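PDB 6QVI: ComZ from Thermus thermophilus, which is a competence-associated pilin with a beta-solenoid domain, which probably acts as a DNA receptor at the pilus tip during natural transformation. Local coordinates for residues 411-421 against 438-449; 460-469 against 488-497. All coordinates share one frame; numbering follows the deposited sequence.

Interaction 1: 411-421 against 438-449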
loop_
_atom_site.group_PDB
_atom_site.type_symbol
_atom_site.label_atom_id
_atom_site.label_comp_id
_atom_site.label_asym_id
_atom_site.label_seq_id
_atom_site.Cartn_x
_atom_site.Cartn_y
_atom_site.Cartn_z
ATOM N N GLY A 411 -9.294 12.283 19.341
ATOM C CA GLY A 411 -9.054 11.445 18.185
ATOM C C GLY A 411 -9.459 12.025 16.847
ATOM O O GLY A 411 -9.322 11.326 15.821
ATOM N N ASN A 412 -9.947 13.265 16.804
ATOM C CA ASN A 412 -10.383 13.850 15.541
ATOM C C ASN A 412 -9.352 14.847 15.032
ATOM O O ASN A 412 -8.570 15.418 15.796
ATOM C CB ASN A 412 -11.744 14.527 15.681
ATOM C CG ASN A 412 -12.807 13.572 16.168
ATOM O OD1 ASN A 412 -13.338 12.757 15.398
ATOM N ND2 ASN A 412 -13.111 13.646 17.461
ATOM N N LEU A 413 -9.381 15.063 13.717
ATOM C CA LEU A 413 -8.396 15.877 13.024
ATOM C C LEU A 413 -9.113 16.760 12.014
ATOM O O LEU A 413 -10.025 16.306 11.313
ATOM C CB LEU A 413 -7.389 14.985 12.276
ATOM C CG LEU A 413 -6.355 15.669 11.358
ATOM C CD1 LEU A 413 -5.630 16.849 12.070
ATOM C CD2 LEU A 413 -5.361 14.703 10.653
ATOM N N ASP A 414 -8.700 18.025 11.944
ATOM C CA ASP A 414 -9.261 19.002 11.012
ATOM C C ASP A 414 -8.094 19.700 10.323
ATOM O O ASP A 414 -7.207 20.238 10.999
ATOM C CB ASP A 414 -10.181 20.003 11.730
ATOM C CG ASP A 414 -11.612 19.457 11.947
ATOM O OD1 ASP A 414 -11.771 18.252 12.224
ATOM O OD2 ASP A 414 -12.597 20.235 11.823
ATOM N N ILE A 415 -8.085 19.674 8.982
ATOM C CA ILE A 415 -7.053 20.322 8.175
ATOM C C ILE A 415 -7.784 21.351 7.319
ATOM O O ILE A 415 -8.354 21.011 6.271
ATOM C CB ILE A 415 -6.286 19.311 7.318
ATOM C CG1 ILE A 415 -5.706 18.216 8.215
ATOM C CG2 ILE A 415 -5.143 19.960 6.555
ATOM C CD1 ILE A 415 -4.756 17.282 7.495
ATOM N N ASN A 416 -7.775 22.619 7.751
ATOM C CA ASN A 416 -8.629 23.600 7.094
ATOM C C ASN A 416 -7.887 24.478 6.105
ATOM O O ASN A 416 -8.528 25.097 5.248
ATOM C CB ASN A 416 -9.327 24.495 8.127
ATOM C CG ASN A 416 -10.046 23.694 9.198
ATOM O OD1 ASN A 416 -10.627 22.641 8.907
ATOM N ND2 ASN A 416 -10.064 24.208 10.425
ATOM N N GLY A 417 -6.559 24.500 6.171
ATOM C CA GLY A 417 -5.731 25.151 5.188
ATOM C C GLY A 417 -4.961 24.109 4.395
ATOM O O GLY A 417 -5.132 22.908 4.557
ATOM N N ASN A 418 -4.129 24.604 3.490
ATOM C CA ASN A 418 -3.305 23.706 2.704
ATOM C C ASN A 418 -2.246 23.065 3.595
ATOM O O ASN A 418 -1.825 23.629 4.614
ATOM C CB ASN A 418 -2.644 24.472 1.567
ATOM C CG ASN A 418 -3.615 24.829 0.476
ATOM O OD1 ASN A 418 -4.737 24.321 0.438
ATOM N ND2 ASN A 418 -3.205 25.736 -0.401
ATOM N N LEU A 419 -1.824 21.864 3.209
ATOM C CA LEU A 419 -0.900 21.070 4.016
ATOM C C LEU A 419 0.054 20.388 3.041
ATOM O O LEU A 419 -0.249 19.309 2.521
ATOM C CB LEU A 419 -1.645 20.053 4.860
ATOM C CG LEU A 419 -0.740 19.112 5.642
ATOM C CD1 LEU A 419 0.310 19.923 6.409
ATOM C CD2 LEU A 419 -1.526 18.194 6.559
ATOM N N LEU A 420 1.198 21.009 2.792
ATOM C CA LEU A 420 2.158 20.476 1.839
ATOM C C LEU A 420 3.513 20.255 2.485
ATOM O O LEU A 420 3.835 20.865 3.510
ATOM C CB LEU A 420 2.315 21.399 0.619
ATOM C CG LEU A 420 1.138 21.589 -0.349
ATOM C CD1 LEU A 420 0.414 20.270 -0.574
ATOM C CD2 LEU A 420 0.163 22.640 0.129
ATOM N N PRO A 421 4.353 19.470 1.857
ATOM C CA PRO A 421 5.686 19.340 2.417
ATOM C C PRO A 421 6.476 20.537 1.981
ATOM O O PRO A 421 6.205 21.103 0.946
ATOM C CB PRO A 421 6.239 18.114 1.725
ATOM C CG PRO A 421 5.469 18.010 0.478
ATOM C CD PRO A 421 4.103 18.509 0.787
ATOM N N GLU A 438 -8.060 8.266 15.072
ATOM C CA GLU A 438 -8.970 7.190 15.445
ATOM C C GLU A 438 -10.412 7.598 15.212
ATOM O O GLU A 438 -11.281 6.735 15.036
ATOM C CB GLU A 438 -8.732 6.779 16.912
ATOM C CG GLU A 438 -9.773 5.823 17.486
ATOM C CD GLU A 438 -9.377 5.207 18.862
ATOM O OE1 GLU A 438 -10.045 4.217 19.280
ATOM O OE2 GLU A 438 -8.418 5.683 19.516
ATOM N N GLY A 439 -10.677 8.898 15.174
ATOM C CA GLY A 439 -12.024 9.377 14.960
ATOM C C GLY A 439 -12.192 9.778 13.510
ATOM O O GLY A 439 -11.916 8.974 12.605
ATOM N N ASP A 440 -12.645 11.007 13.278
ATOM C CA ASP A 440 -12.941 11.523 11.950
ATOM C C ASP A 440 -11.862 12.482 11.456
ATOM O O ASP A 440 -11.131 13.100 12.240
ATOM C CB ASP A 440 -14.284 12.241 11.953
ATOM C CG ASP A 440 -15.449 11.314 12.217
ATOM O OD1 ASP A 440 -15.233 10.092 12.397
ATOM O OD2 ASP A 440 -16.594 11.822 12.260
ATOM N N ILE A 441 -11.807 12.640 10.131
ATOM C CA ILE A 441 -10.947 13.627 9.482
ATOM C C ILE A 441 -11.797 14.489 8.570
ATOM O O ILE A 441 -12.511 13.978 7.703
ATOM C CB ILE A 441 -9.805 13.001 8.660
ATOM C CG1 ILE A 441 -8.797 12.335 9.568
ATOM C CG2 ILE A 441 -9.116 14.086 7.804
ATOM C CD1 ILE A 441 -7.556 12.072 8.866
ATOM N N TYR A 442 -11.660 15.793 8.719
ATOM C CA TYR A 442 -12.333 16.752 7.872
ATOM C C TYR A 442 -11.251 17.588 7.223
ATOM O O TYR A 442 -10.499 18.282 7.923
ATOM C CB TYR A 442 -13.292 17.625 8.685
ATOM C CG TYR A 442 -14.439 18.222 7.886
ATOM C CD1 TYR A 442 -14.208 18.990 6.751
ATOM C CD2 TYR A 442 -15.757 17.954 8.239
ATOM C CE1 TYR A 442 -15.267 19.503 6.018
ATOM C CE2 TYR A 442 -16.813 18.444 7.513
ATOM C CZ TYR A 442 -16.574 19.226 6.405
ATOM O OH TYR A 442 -17.651 19.723 5.682
ATOM N N GLN A 443 -11.192 17.551 5.894
ATOM C CA GLN A 443 -10.287 18.410 5.135
ATOM C C GLN A 443 -11.084 19.523 4.445
ATOM O O GLN A 443 -11.830 19.262 3.491
ATOM C CB GLN A 443 -9.501 17.595 4.111
ATOM C CG GLN A 443 -8.890 18.430 3.006
ATOM C CD GLN A 443 -8.296 17.573 1.929
ATOM O OE1 GLN A 443 -8.112 16.373 2.120
ATOM N NE2 GLN A 443 -7.942 18.177 0.802
ATOM N N ARG A 444 -10.878 20.767 4.883
ATOM C CA ARG A 444 -11.403 21.903 4.137
ATOM C C ARG A 444 -10.320 22.704 3.404
ATOM O O ARG A 444 -10.670 23.598 2.608
ATOM C CB ARG A 444 -12.212 22.850 5.057
ATOM C CG ARG A 444 -13.048 22.178 6.165
ATOM C CD ARG A 444 -13.774 23.165 7.106
ATOM N NE ARG A 444 -14.809 22.488 7.899
ATOM C CZ ARG A 444 -14.610 21.827 9.040
ATOM N NH1 ARG A 444 -13.405 21.722 9.585
ATOM N NH2 ARG A 444 -15.648 21.251 9.630
ATOM N N GLY A 445 -9.032 22.397 3.629
ATOM C CA GLY A 445 -7.971 22.947 2.794
ATOM C C GLY A 445 -8.012 22.414 1.375
ATOM O O GLY A 445 -8.498 21.313 1.110
ATOM N N GLN A 446 -7.537 23.229 0.433
ATOM C CA GLN A 446 -7.750 22.820 -0.946
ATOM C C GLN A 446 -6.798 21.707 -1.361
ATOM O O GLN A 446 -7.188 20.806 -2.106
ATOM C CB GLN A 446 -7.649 24.033 -1.879
ATOM C CG GLN A 446 -9.030 24.665 -2.051
ATOM C CD GLN A 446 -9.298 25.344 -3.393
ATOM O OE1 GLN A 446 -10.427 25.780 -3.628
ATOM N NE2 GLN A 446 -8.286 25.428 -4.271
ATOM N N HIS A 447 -5.562 21.731 -0.864
ATOM C CA HIS A 447 -4.553 20.759 -1.251
ATOM C C HIS A 447 -3.849 20.288 0.012
ATOM O O HIS A 447 -3.244 21.092 0.724
ATOM C CB HIS A 447 -3.579 21.370 -2.261
ATOM C CG HIS A 447 -4.250 21.881 -3.509
ATOM N ND1 HIS A 447 -5.459 21.392 -3.960
ATOM C CD2 HIS A 447 -3.893 22.853 -4.382
ATOM C CE1 HIS A 447 -5.811 22.025 -5.064
ATOM N NE2 HIS A 447 -4.877 22.917 -5.344
ATOM N N VAL A 448 -3.943 18.993 0.314
ATOM C CA VAL A 448 -3.117 18.410 1.359
ATOM C C VAL A 448 -2.471 17.151 0.795
ATOM O O VAL A 448 -3.099 16.382 0.059
ATOM C CB VAL A 448 -3.931 18.137 2.638
ATOM C CG1 VAL A 448 -5.183 17.481 2.285
ATOM C CG2 VAL A 448 -3.166 17.262 3.595
ATOM N N MET A 449 -1.203 16.964 1.117
ATOM C CA MET A 449 -0.396 15.925 0.507
ATOM C C MET A 449 0.144 15.087 1.656
ATOM O O MET A 449 1.128 15.456 2.308
ATOM C CB MET A 449 0.672 16.557 -0.381
ATOM C CG MET A 449 1.857 15.703 -0.723
ATOM S SD MET A 449 2.889 16.582 -1.935
ATOM C CE MET A 449 1.819 16.669 -3.361
#

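Interaction 2: 460-469 against 488-497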
loop_
_atom_site.group_PDB
_atom_site.type_symbol
_atom_site.label_atom_id
_atom_site.label_comp_id
_atom_site.label_asym_id
_atom_site.label_seq_id
_atom_site.Cartn_x
_atom_site.Cartn_y
_atom_site.Cartn_z
ATOM N N VAL A 460 -14.545 15.499 3.201
ATOM C CA VAL A 460 -13.843 16.401 2.340
ATOM C C VAL A 460 -14.884 17.234 1.621
ATOM O O VAL A 460 -16.009 16.832 1.465
ATOM C CB VAL A 460 -12.980 15.614 1.385
ATOM C CG1 VAL A 460 -13.844 14.833 0.445
ATOM C CG2 VAL A 460 -11.990 16.481 0.665
ATOM N N VAL A 461 -14.508 18.430 1.241
ATOM C CA VAL A 461 -15.386 19.370 0.569
ATOM C C VAL A 461 -15.177 19.288 -0.941
ATOM O O VAL A 461 -14.056 19.050 -1.415
ATOM C CB VAL A 461 -15.099 20.779 1.106
ATOM C CG1 VAL A 461 -15.804 21.003 2.457
ATOM C CG2 VAL A 461 -13.606 20.866 1.331
ATOM N N LYS A 462 -16.258 19.474 -1.704
ATOM C CA LYS A 462 -16.147 19.589 -3.156
ATOM C C LYS A 462 -15.029 20.554 -3.542
ATOM O O LYS A 462 -14.913 21.641 -2.977
ATOM C CB LYS A 462 -17.468 20.102 -3.746
ATOM C CG LYS A 462 -18.730 19.703 -3.006
ATOM C CD LYS A 462 -19.921 20.623 -3.401
ATOM C CE LYS A 462 -21.246 19.832 -3.538
ATOM N NZ LYS A 462 -22.211 20.432 -4.498
ATOM N N GLY A 463 -14.196 20.155 -4.490
ATOM C CA GLY A 463 -13.181 21.038 -5.037
ATOM C C GLY A 463 -11.790 20.823 -4.504
ATOM O O GLY A 463 -10.817 21.254 -5.141
ATOM N N ASN A 464 -11.679 20.210 -3.341
ATOM C CA ASN A 464 -10.408 19.983 -2.685
ATOM C C ASN A 464 -9.899 18.610 -3.049
ATOM O O ASN A 464 -10.678 17.673 -3.243
ATOM C CB ASN A 464 -10.610 20.134 -1.175
ATOM C CG ASN A 464 -11.277 21.472 -0.851
ATOM O OD1 ASN A 464 -12.387 21.720 -1.296
ATOM N ND2 ASN A 464 -10.645 22.282 -0.051
ATOM N N VAL A 465 -8.589 18.498 -3.159
ATOM C CA VAL A 465 -7.953 17.269 -3.596
ATOM C C VAL A 465 -6.934 16.840 -2.549
ATOM O O VAL A 465 -6.226 17.668 -1.968
ATOM C CB VAL A 465 -7.355 17.425 -5.022
ATOM C CG1 VAL A 465 -6.328 18.510 -5.079
ATOM C CG2 VAL A 465 -6.760 16.117 -5.525
ATOM N N LEU A 466 -6.896 15.541 -2.279
ATOM C CA LEU A 466 -5.943 14.959 -1.347
ATOM C C LEU A 466 -5.016 14.051 -2.125
ATOM O O LEU A 466 -5.478 13.179 -2.875
ATOM C CB LEU A 466 -6.642 14.176 -0.245
ATOM C CG LEU A 466 -5.715 13.361 0.629
ATOM C CD1 LEU A 466 -4.700 14.268 1.332
ATOM C CD2 LEU A 466 -6.586 12.709 1.602
ATOM N N PHE A 467 -3.723 14.301 -1.998
ATOM C CA PHE A 467 -2.711 13.475 -2.624
ATOM C C PHE A 467 -2.066 12.599 -1.574
ATOM O O PHE A 467 -1.687 13.085 -0.504
ATOM C CB PHE A 467 -1.659 14.329 -3.321
ATOM C CG PHE A 467 -2.233 15.411 -4.186
ATOM C CD1 PHE A 467 -2.242 15.284 -5.565
ATOM C CD2 PHE A 467 -2.719 16.581 -3.629
ATOM C CE1 PHE A 467 -2.753 16.293 -6.375
ATOM C CE2 PHE A 467 -3.227 17.599 -4.438
ATOM C CZ PHE A 467 -3.239 17.450 -5.812
ATOM N N GLY A 468 -1.905 11.327 -1.895
ATOM C CA GLY A 468 -1.473 10.376 -0.900
ATOM C C GLY A 468 -2.410 9.188 -0.971
ATOM O O GLY A 468 -2.326 8.419 -1.930
ATOM N N SER A 469 -3.249 8.994 0.050
ATOM C CA SER A 469 -4.197 7.883 0.105
ATOM C C SER A 469 -5.062 8.073 1.337
ATOM O O SER A 469 -4.607 8.644 2.333
ATOM C CB SER A 469 -3.473 6.522 0.175
ATOM O OG SER A 469 -2.386 6.600 1.090
ATOM N N ALA A 488 -23.890 14.655 -1.007
ATOM C CA ALA A 488 -23.317 15.661 -1.860
ATOM C C ALA A 488 -23.392 15.136 -3.264
ATOM O O ALA A 488 -23.471 13.930 -3.501
ATOM C CB ALA A 488 -21.892 15.937 -1.481
ATOM N N SER A 489 -23.378 16.053 -4.208
ATOM C CA SER A 489 -23.485 15.678 -5.587
ATOM C C SER A 489 -22.336 16.229 -6.363
ATOM O O SER A 489 -22.146 15.846 -7.497
ATOM C CB SER A 489 -24.804 16.150 -6.150
ATOM O OG SER A 489 -25.830 15.882 -5.224
ATOM N N GLN A 490 -21.586 17.168 -5.802
ATOM C CA GLN A 490 -20.406 17.572 -6.544
ATOM C C GLN A 490 -19.261 16.693 -6.130
ATOM O O GLN A 490 -19.350 15.909 -5.229
ATOM C CB GLN A 490 -20.047 19.049 -6.583
ATOM C CG GLN A 490 -20.921 19.889 -7.474
ATOM C CD GLN A 490 -20.730 21.366 -7.230
ATOM O OE1 GLN A 490 -21.427 21.952 -6.411
ATOM N NE2 GLN A 490 -19.778 21.972 -7.926
ATOM N N LYS A 491 -18.130 16.972 -6.695
ATOM C CA LYS A 491 -17.040 16.018 -6.647
ATOM C C LYS A 491 -15.867 16.573 -5.855
ATOM O O LYS A 491 -15.424 17.705 -6.092
ATOM C CB LYS A 491 -16.601 15.688 -8.083
ATOM C CG LYS A 491 -17.750 15.094 -8.916
ATOM C CD LYS A 491 -17.358 14.724 -10.356
ATOM C CE LYS A 491 -18.423 13.868 -11.066
ATOM N NZ LYS A 491 -17.938 13.378 -12.396
ATOM N N ALA A 492 -15.372 15.769 -4.925
ATOM C CA ALA A 492 -14.037 15.897 -4.374
ATOM C C ALA A 492 -13.140 14.876 -5.060
ATOM O O ALA A 492 -13.621 13.974 -5.742
ATOM C CB ALA A 492 -14.048 15.688 -2.866
ATOM N N GLU A 493 -11.821 15.029 -4.911
ATOM C CA GLU A 493 -10.908 14.167 -5.652
ATOM C C GLU A 493 -9.765 13.657 -4.781
ATOM O O GLU A 493 -9.243 14.373 -3.926
ATOM C CB GLU A 493 -10.398 14.892 -6.923
ATOM C CG GLU A 493 -9.067 14.357 -7.479
ATOM C CD GLU A 493 -8.674 14.948 -8.831
ATOM O OE1 GLU A 493 -9.455 15.717 -9.433
ATOM O OE2 GLU A 493 -7.599 14.571 -9.331
ATOM N N VAL A 494 -9.363 12.412 -5.013
ATOM C CA VAL A 494 -8.245 11.814 -4.307
ATOM C C VAL A 494 -7.259 11.320 -5.347
ATOM O O VAL A 494 -7.639 10.616 -6.288
ATOM C CB VAL A 494 -8.655 10.653 -3.373
ATOM C CG1 VAL A 494 -7.429 10.168 -2.569
ATOM C CG2 VAL A 494 -9.817 11.035 -2.437
ATOM N N VAL A 495 -5.990 11.648 -5.160
ATOM C CA VAL A 495 -4.978 11.296 -6.130
ATOM C C VAL A 495 -3.994 10.369 -5.451
ATOM O O VAL A 495 -3.272 10.775 -4.531
ATOM C CB VAL A 495 -4.289 12.538 -6.690
ATOM C CG1 VAL A 495 -3.175 12.157 -7.655
ATOM C CG2 VAL A 495 -5.344 13.401 -7.386
ATOM N N TYR A 496 -3.987 9.113 -5.875
ATOM C CA TYR A 496 -3.115 8.159 -5.227
ATOM C C TYR A 496 -1.689 8.401 -5.683
ATOM O O TYR A 496 -1.391 8.346 -6.879
ATOM C CB TYR A 496 -3.565 6.737 -5.510
ATOM C CG TYR A 496 -2.549 5.727 -5.038
ATOM C CD1 TYR A 496 -2.281 4.600 -5.778
ATOM C CD2 TYR A 496 -1.927 5.857 -3.800
ATOM C CE1 TYR A 496 -1.381 3.674 -5.341
ATOM C CE2 TYR A 496 -1.003 4.922 -3.356
ATOM C CZ TYR A 496 -0.741 3.833 -4.131
ATOM O OH TYR A 496 0.175 2.895 -3.704
ATOM N N ILE A 497 -0.801 8.636 -4.728
ATOM C CA ILE A 497 0.615 8.784 -5.002
ATOM C C ILE A 497 1.350 7.731 -4.185
ATOM O O ILE A 497 1.414 7.818 -2.953
ATOM C CB ILE A 497 1.120 10.185 -4.659
ATOM C CG1 ILE A 497 0.419 11.224 -5.508
ATOM C CG2 ILE A 497 2.619 10.284 -4.858
ATOM C CD1 ILE A 497 0.979 12.632 -5.314
#

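Interaction 1: 411-421 against 438-449
G439 N donates to G411 O at 2.9 Å, just before the strands pair. D440 N then bonds almost straight to N412 OD1 (2.8 Å, 171°). The N412 amide and the D440 carboxylate lie alongside one another, with their planes nearly perpendicular; the carboxylate itself is held by R459 and T457. From I441 to Q443 the chain runs parallel to 413-415. I441 CD1 packs against L413 CD2 at 3.9 Å. Y442 N and Y442 O bond to L413 O and I415 N. These are stacked rungs of the beta-solenoid, one coil lying over the next, and L413, I415, I441 and Q443 face the same side. R444 reaches back across the rungs. Its NH1 makes a salt bridge to D414 OD2 (2.8 Å) and a hydrogen bond to N416 OD1 (3.0 Å). Both oxygens sit at the edge of the guanidinium, while one of its faces lies over the Y442 ring. R444 N and G445 N approach I415 O from opposite faces of its carbonyl plane. With N418 CG beside its own backbone N and anti to the carbonyl carbon (chi1 -73°), N418 OD1 lies 3.0 Å from H447 N, which donates from above the amide plane. V448 CG2 packs against L419 CB and CD2. M449 N bonds to L419 O, and M449 SD lies 3.5 Å from P421 CD.

Interaction 2: 460-469 against 488-497
K462 NZ donates to Q490 OE1 at 2.6 Å, where two successive coils of the beta-solenoid meet. The two side chains cross at about a right angle, and K462 CE also lies against Q490 CB. Were an alanine here instead of K462, Q490 OE1 would probably lose this donor and Q490 CB its cover. The type II turn from V461 to N464 presents G463 N to K491 O, which accepts it at 3.2 Å. The N464 side chain serves the preceding coil, its ND2 bonding to G445 O. Parallel pairing follows. N464 O takes a weak bond from E493 N, and E493 O accepts from L466 N. L466 O then receives V495 N in a nearly straight bond (2.8 Å, 172°). V495 O in turn accepts from G468 N. On one side V465 CG2, anti to the backbone N, touches both E493 CG and V495 CG2, and F467 lies alongside V495. E493 OE2 finds its partner in Y191 OH. At G468 the chain turns a corner, with backbone angles that call for glycine. G468 O accepts I497 N on a lone pair (3.2 Å). G468 O also lies in the plane of the Y496 ring, at its edge, 3.2 Å from Y496 CD2.

Following the chain from the N terminus, 411-421 comes first, and interaction 1 closes a loop when 438-449 returns over it. Interaction 2 opens only afterwards, at 460-469, and closes when 488-497 returns. The two loops are in series and neither nest nor cross. They are nonetheless joined in space, because strands 441-443 and 457-461 are neighbours, as are 447-449 and 465-467. The middle segments 438-449 and 460-469 thus link the outer ones into one stack. At their junction Q446 O probably accepts a hydrogen bond from V465 N. Beyond interaction 1 lies strand 387-392, and beyond interaction 2 lies strand 153-157.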